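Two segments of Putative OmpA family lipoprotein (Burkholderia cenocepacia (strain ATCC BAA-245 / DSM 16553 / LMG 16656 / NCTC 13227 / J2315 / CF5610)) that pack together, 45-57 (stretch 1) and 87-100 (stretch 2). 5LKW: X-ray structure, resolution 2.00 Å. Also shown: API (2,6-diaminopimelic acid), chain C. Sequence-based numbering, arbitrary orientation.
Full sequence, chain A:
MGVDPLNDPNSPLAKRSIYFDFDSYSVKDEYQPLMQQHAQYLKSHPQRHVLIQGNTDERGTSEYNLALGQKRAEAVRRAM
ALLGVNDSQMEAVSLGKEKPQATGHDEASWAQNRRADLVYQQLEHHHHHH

Stretch 1, residues 45-57: HPQRHVLIQGNTD
Stretch 2, residues 87-100: DSQMEAVSLGKEKP

Stretch 1 opens with a type I beta turn from His-45 to Arg-48, closed by Arg-48 N to His-45 O at 2.6 Å. A strand follows, with Val-50 through Gly-54 in extended conformation. Stretch 2 begins with a 3-10 segment at 87-89 and continues as a strand from Met-90; a type II' turn from Leu-95 to Glu-98 follows, and Lys-99 and Pro-100 leave it as loop. In that turn Gly-96 has phi/psi 52/-132, a positive phi that favours glycine, and Glu-98 N bonds Leu-95 O at 2.9 Å.

The strands run parallel, with 29° between their directions and a closest axial approach of 4.5 Å. Val-50 pairs with Met-90, Leu-51 with Glu-91, Ile-52 with Ala-92, Gln-53 with Val-93 and Gly-54 with Ser-94. Their CA-CA distances are 4.7 to 5.2 Å, and from Val-50 to Gly-54 phi runs from -88° to -126° and psi from 111° to 136°.

Even-numbered residues of stretch 1 supply the bonds, as a parallel ladder requires. Val-50 N donates to Gln-89 O at 2.8 Å, and Glu-91 N to Val-50 O at 3.1 Å. Ile-52 N reaches Glu-91 O at 2.7 Å, and Val-93 N reaches Ile-52 O at 2.9 Å. Gly-54 N to Val-93 O and Leu-95 N to Gly-54 O are both 2.9 Å. At the turn's first corner residue, Gly-96 O accepts from Thr-56 N at 2.9 Å, with a bent angle of 135°.

Gln-89 (chi1 m, chi2 t) is the most covered residue. Its NE2 donates to Arg-48 O at 2.8 Å. Its CA lies over a face of the His-49 ring, 4.0 Å from the centroid. His-49 has chi1 m, and its ND1 donates to Gln-47 O at 3.1 Å.

Val-50 (p), Ile-52 (m, t), Met-90 (m, t, m) and Ala-92 share one face. Val-50 CG1 meets Met-90 CG at 3.8 Å, and Ile-52 CD1 lies 4.4 Å from Met-90 SD. Leu-51 (t, p), Gln-53 (m, t), Glu-91 (t, t) and Val-93 (m) occupy the other. There Leu-51 CD1 packs on Val-93 CG2 at 3.9 Å, and Gln-53 NE2 is 3.7 Å from Leu-95 CD1.

Ser-94 (t) braces the turn: Gly-96 N donates to Ser-94 OG at 3.1 Å. Asn-55 (m) connects to Lys-99 through water. Water 2 donates to Asn-55 OD1 at 2.6 Å and to Lys-99 O at 3.2 Å. Thr-56 is p, and its OG1 is 3.5 Å from Lys-97 CB.

Asp-57 (p) binds diaminopimelic acid. Its N donates to API O at 2.9 Å, and API N donates to Asp-57 OD1 at 2.9 Å.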

# COMPACT_ATOMS: atom_id res chain seq x y z
N HIS A 45 -1.83 8.29 -16.98
CA HIS A 45 -0.69 7.58 -17.55
C HIS A 45 -0.90 6.08 -17.78
O HIS A 45 -0.16 5.28 -17.21
CB HIS A 45 0.55 7.73 -16.66
CG HIS A 45 0.94 9.15 -16.40
ND1 HIS A 45 0.11 10.07 -15.80
CD2 HIS A 45 2.11 9.80 -16.63
CE1 HIS A 45 0.73 11.23 -15.69
NE2 HIS A 45 1.95 11.09 -16.17
N PRO A 46 -1.86 5.68 -18.67
CA PRO A 46 -2.33 4.30 -18.95
C PRO A 46 -1.27 3.20 -19.02
O PRO A 46 -1.58 1.99 -18.84
CB PRO A 46 -2.99 4.43 -20.34
CG PRO A 46 -2.85 5.91 -20.75
CD PRO A 46 -2.61 6.65 -19.48
N GLN A 47 -0.05 3.64 -19.31
CA GLN A 47 1.14 2.82 -19.48
C GLN A 47 1.77 2.43 -18.12
O GLN A 47 2.41 1.37 -17.99
CB GLN A 47 2.14 3.62 -20.34
CG GLN A 47 2.91 4.76 -19.62
CD GLN A 47 2.28 6.19 -19.68
OE1 GLN A 47 1.21 6.41 -20.25
NE2 GLN A 47 2.99 7.16 -19.10
N ARG A 48 1.57 3.30 -17.12
CA ARG A 48 2.07 3.12 -15.74
C ARG A 48 1.40 2.01 -14.97
O ARG A 48 0.20 1.99 -14.81
CB ARG A 48 1.94 4.42 -14.94
CG ARG A 48 3.10 5.33 -15.12
CD ARG A 48 4.36 4.63 -14.58
NE ARG A 48 5.48 5.56 -14.55
CZ ARG A 48 6.72 5.23 -14.21
NH1 ARG A 48 7.02 3.98 -13.84
NH2 ARG A 48 7.65 6.16 -14.21
N HIS A 49 2.23 1.10 -14.47
CA HIS A 49 1.82 0.00 -13.63
C HIS A 49 2.36 0.14 -12.19
O HIS A 49 3.51 0.54 -11.99
CB HIS A 49 2.23 -1.31 -14.28
CG HIS A 49 1.33 -1.72 -15.41
ND1 HIS A 49 0.99 -0.86 -16.44
CD2 HIS A 49 0.69 -2.89 -15.66
CE1 HIS A 49 0.19 -1.49 -17.28
NE2 HIS A 49 -0.00 -2.72 -16.84
N VAL A 50 1.53 -0.20 -11.22
CA VAL A 50 1.91 -0.07 -9.81
C VAL A 50 1.69 -1.43 -9.18
O VAL A 50 0.68 -2.09 -9.40
CB VAL A 50 1.09 1.06 -9.09
CG1 VAL A 50 -0.41 0.74 -9.03
CG2 VAL A 50 1.61 1.34 -7.70
N LEU A 51 2.67 -1.86 -8.40
CA LEU A 51 2.52 -3.04 -7.60
C LEU A 51 2.16 -2.59 -6.20
O LEU A 51 2.88 -1.80 -5.61
CB LEU A 51 3.85 -3.78 -7.55
CG LEU A 51 3.86 -5.11 -6.83
CD1 LEU A 51 3.13 -6.20 -7.63
CD2 LEU A 51 5.37 -5.48 -6.60
N ILE A 52 1.08 -3.12 -5.65
CA ILE A 52 0.66 -2.71 -4.31
C ILE A 52 0.97 -3.88 -3.38
O ILE A 52 0.33 -4.90 -3.48
CB ILE A 52 -0.88 -2.37 -4.25
CG1 ILE A 52 -1.25 -1.16 -5.14
CG2 ILE A 52 -1.36 -2.10 -2.79
CD1 ILE A 52 -2.73 -1.30 -5.55
N GLN A 53 1.96 -3.71 -2.50
CA GLN A 53 2.47 -4.74 -1.57
C GLN A 53 1.98 -4.48 -0.13
O GLN A 53 2.32 -3.45 0.48
CB GLN A 53 3.99 -4.69 -1.52
CG GLN A 53 4.73 -4.74 -2.85
CD GLN A 53 6.20 -4.97 -2.64
OE1 GLN A 53 6.88 -4.17 -2.00
NE2 GLN A 53 6.71 -6.08 -3.17
N GLY A 54 1.19 -5.42 0.39
CA GLY A 54 0.74 -5.46 1.78
C GLY A 54 1.72 -6.20 2.70
O GLY A 54 2.24 -7.26 2.35
N ASN A 55 1.96 -5.61 3.85
CA ASN A 55 2.93 -6.05 4.87
C ASN A 55 2.15 -6.05 6.20
O ASN A 55 1.11 -5.38 6.33
CB ASN A 55 4.18 -5.14 4.94
CG ASN A 55 4.98 -5.07 3.61
OD1 ASN A 55 5.90 -5.83 3.43
ND2 ASN A 55 4.58 -4.18 2.69
N THR A 56 2.64 -6.79 7.19
CA THR A 56 1.97 -6.89 8.46
C THR A 56 3.08 -6.76 9.54
O THR A 56 4.27 -6.90 9.24
CB THR A 56 1.25 -8.26 8.65
OG1 THR A 56 2.24 -9.29 8.84
CG2 THR A 56 0.34 -8.61 7.46
N ASP A 57 2.74 -6.51 10.78
CA ASP A 57 3.79 -6.76 11.81
C ASP A 57 3.94 -8.30 12.11
O ASP A 57 3.26 -9.12 11.51
CB ASP A 57 3.65 -5.88 13.06
CG ASP A 57 2.39 -6.20 13.86
OD1 ASP A 57 2.21 -7.38 14.24
OD2 ASP A 57 1.57 -5.28 14.13
N ASP A 87 -7.96 -1.76 -13.48
CA ASP A 87 -7.38 -2.96 -12.86
C ASP A 87 -6.09 -3.39 -13.51
O ASP A 87 -5.21 -3.93 -12.81
CB ASP A 87 -8.35 -4.13 -12.96
CG ASP A 87 -9.74 -3.78 -12.46
OD1 ASP A 87 -9.86 -2.86 -11.59
OD2 ASP A 87 -10.72 -4.40 -12.96
N SER A 88 -5.99 -3.20 -14.84
CA SER A 88 -4.78 -3.58 -15.58
C SER A 88 -3.53 -2.79 -15.17
O SER A 88 -2.42 -3.18 -15.50
CB SER A 88 -4.98 -3.42 -17.10
OG SER A 88 -4.92 -2.04 -17.43
N GLN A 89 -3.68 -1.66 -14.48
CA GLN A 89 -2.46 -0.97 -14.06
C GLN A 89 -2.07 -1.26 -12.60
O GLN A 89 -1.13 -0.66 -12.09
CB GLN A 89 -2.55 0.53 -14.31
CG GLN A 89 -2.71 0.94 -15.77
CD GLN A 89 -3.07 2.42 -15.86
OE1 GLN A 89 -4.23 2.77 -16.07
NE2 GLN A 89 -2.10 3.29 -15.62
N MET A 90 -2.80 -2.19 -11.96
CA MET A 90 -2.67 -2.41 -10.52
C MET A 90 -2.56 -3.89 -10.25
O MET A 90 -3.35 -4.68 -10.79
CB MET A 90 -3.91 -1.87 -9.80
CG MET A 90 -3.96 -0.35 -9.79
SD MET A 90 -5.28 0.25 -8.78
CE MET A 90 -6.71 -0.54 -9.63
N GLU A 91 -1.61 -4.25 -9.40
CA GLU A 91 -1.51 -5.64 -8.95
C GLU A 91 -1.39 -5.63 -7.41
O GLU A 91 -0.50 -4.95 -6.88
CB GLU A 91 -0.31 -6.32 -9.61
CG GLU A 91 -0.28 -7.86 -9.35
CD GLU A 91 0.98 -8.49 -9.95
OE1 GLU A 91 1.64 -7.79 -10.74
OE2 GLU A 91 1.31 -9.65 -9.63
N ALA A 92 -2.31 -6.31 -6.71
CA ALA A 92 -2.28 -6.38 -5.22
C ALA A 92 -1.57 -7.67 -4.83
O ALA A 92 -2.03 -8.75 -5.19
CB ALA A 92 -3.67 -6.38 -4.64
N VAL A 93 -0.43 -7.57 -4.15
CA VAL A 93 0.24 -8.75 -3.57
C VAL A 93 0.52 -8.62 -2.06
O VAL A 93 0.51 -7.51 -1.50
CB VAL A 93 1.56 -9.05 -4.29
CG1 VAL A 93 1.28 -9.43 -5.72
CG2 VAL A 93 2.53 -7.83 -4.18
N SER A 94 0.81 -9.74 -1.41
CA SER A 94 1.16 -9.76 0.02
C SER A 94 2.58 -10.30 0.29
O SER A 94 2.91 -11.40 -0.18
CB SER A 94 0.23 -10.68 0.79
OG SER A 94 0.45 -10.53 2.22
N LEU A 95 3.35 -9.56 1.08
CA LEU A 95 4.57 -10.04 1.76
C LEU A 95 4.38 -10.53 3.22
O LEU A 95 5.35 -10.95 3.89
CB LEU A 95 5.66 -8.96 1.71
CG LEU A 95 5.89 -8.39 0.30
CD1 LEU A 95 6.87 -7.31 0.29
CD2 LEU A 95 6.29 -9.44 -0.74
N GLY A 96 3.16 -10.51 3.70
CA GLY A 96 2.89 -10.96 5.02
C GLY A 96 3.81 -10.27 6.02
O GLY A 96 4.01 -9.02 5.97
N LYS A 97 4.41 -11.08 6.88
CA LYS A 97 5.41 -10.54 7.85
C LYS A 97 6.87 -10.68 7.41
O LYS A 97 7.75 -10.44 8.22
CB LYS A 97 5.21 -11.19 9.21
CG LYS A 97 5.63 -12.59 9.30
CD LYS A 97 4.88 -13.19 10.50
CE LYS A 97 5.67 -14.23 11.14
NZ LYS A 97 4.96 -14.40 12.43
N GLU A 98 7.11 -11.06 6.16
CA GLU A 98 8.43 -11.54 5.69
C GLU A 98 9.47 -10.46 5.41
O GLU A 98 10.66 -10.73 5.61
CB GLU A 98 8.26 -12.41 4.43
CG GLU A 98 7.55 -13.75 4.71
CD GLU A 98 6.94 -14.43 3.43
OE1 GLU A 98 7.30 -14.04 2.27
OE2 GLU A 98 6.10 -15.36 3.59
N LYS A 99 9.03 -9.27 4.95
CA LYS A 99 9.90 -8.11 4.72
C LYS A 99 9.67 -6.96 5.70
O LYS A 99 9.31 -5.86 5.28
CB LYS A 99 9.77 -7.52 3.30
CG LYS A 99 9.79 -8.55 2.17
CD LYS A 99 11.05 -9.37 2.23
CE LYS A 99 11.01 -10.48 1.18
NZ LYS A 99 12.43 -10.86 0.91
N PRO A 100 9.91 -7.20 7.00
CA PRO A 100 9.75 -6.11 7.98
C PRO A 100 10.64 -4.90 7.59
O PRO A 100 11.78 -5.11 7.21
CB PRO A 100 10.17 -6.79 9.32
CG PRO A 100 11.18 -7.98 8.89
CD PRO A 100 10.51 -8.44 7.57
C API C . -1.04 -6.88 12.01
CA API C . -1.07 -8.15 12.83
C3 API C . -1.26 -8.02 14.35
C4 API C . -1.27 -9.43 14.96
C5 API C . -2.46 -9.73 15.89
C6 API C . -2.55 -11.20 16.35
O API C . -0.10 -6.80 11.23
OXT API C . -1.88 -5.95 12.06
N API C . 0.23 -8.78 12.62
O HOH W 1 6.41 -7.95 5.16
O HOH W 2 8.02 -4.59 2.63
O HOH W 3 7.16 -8.12 10.25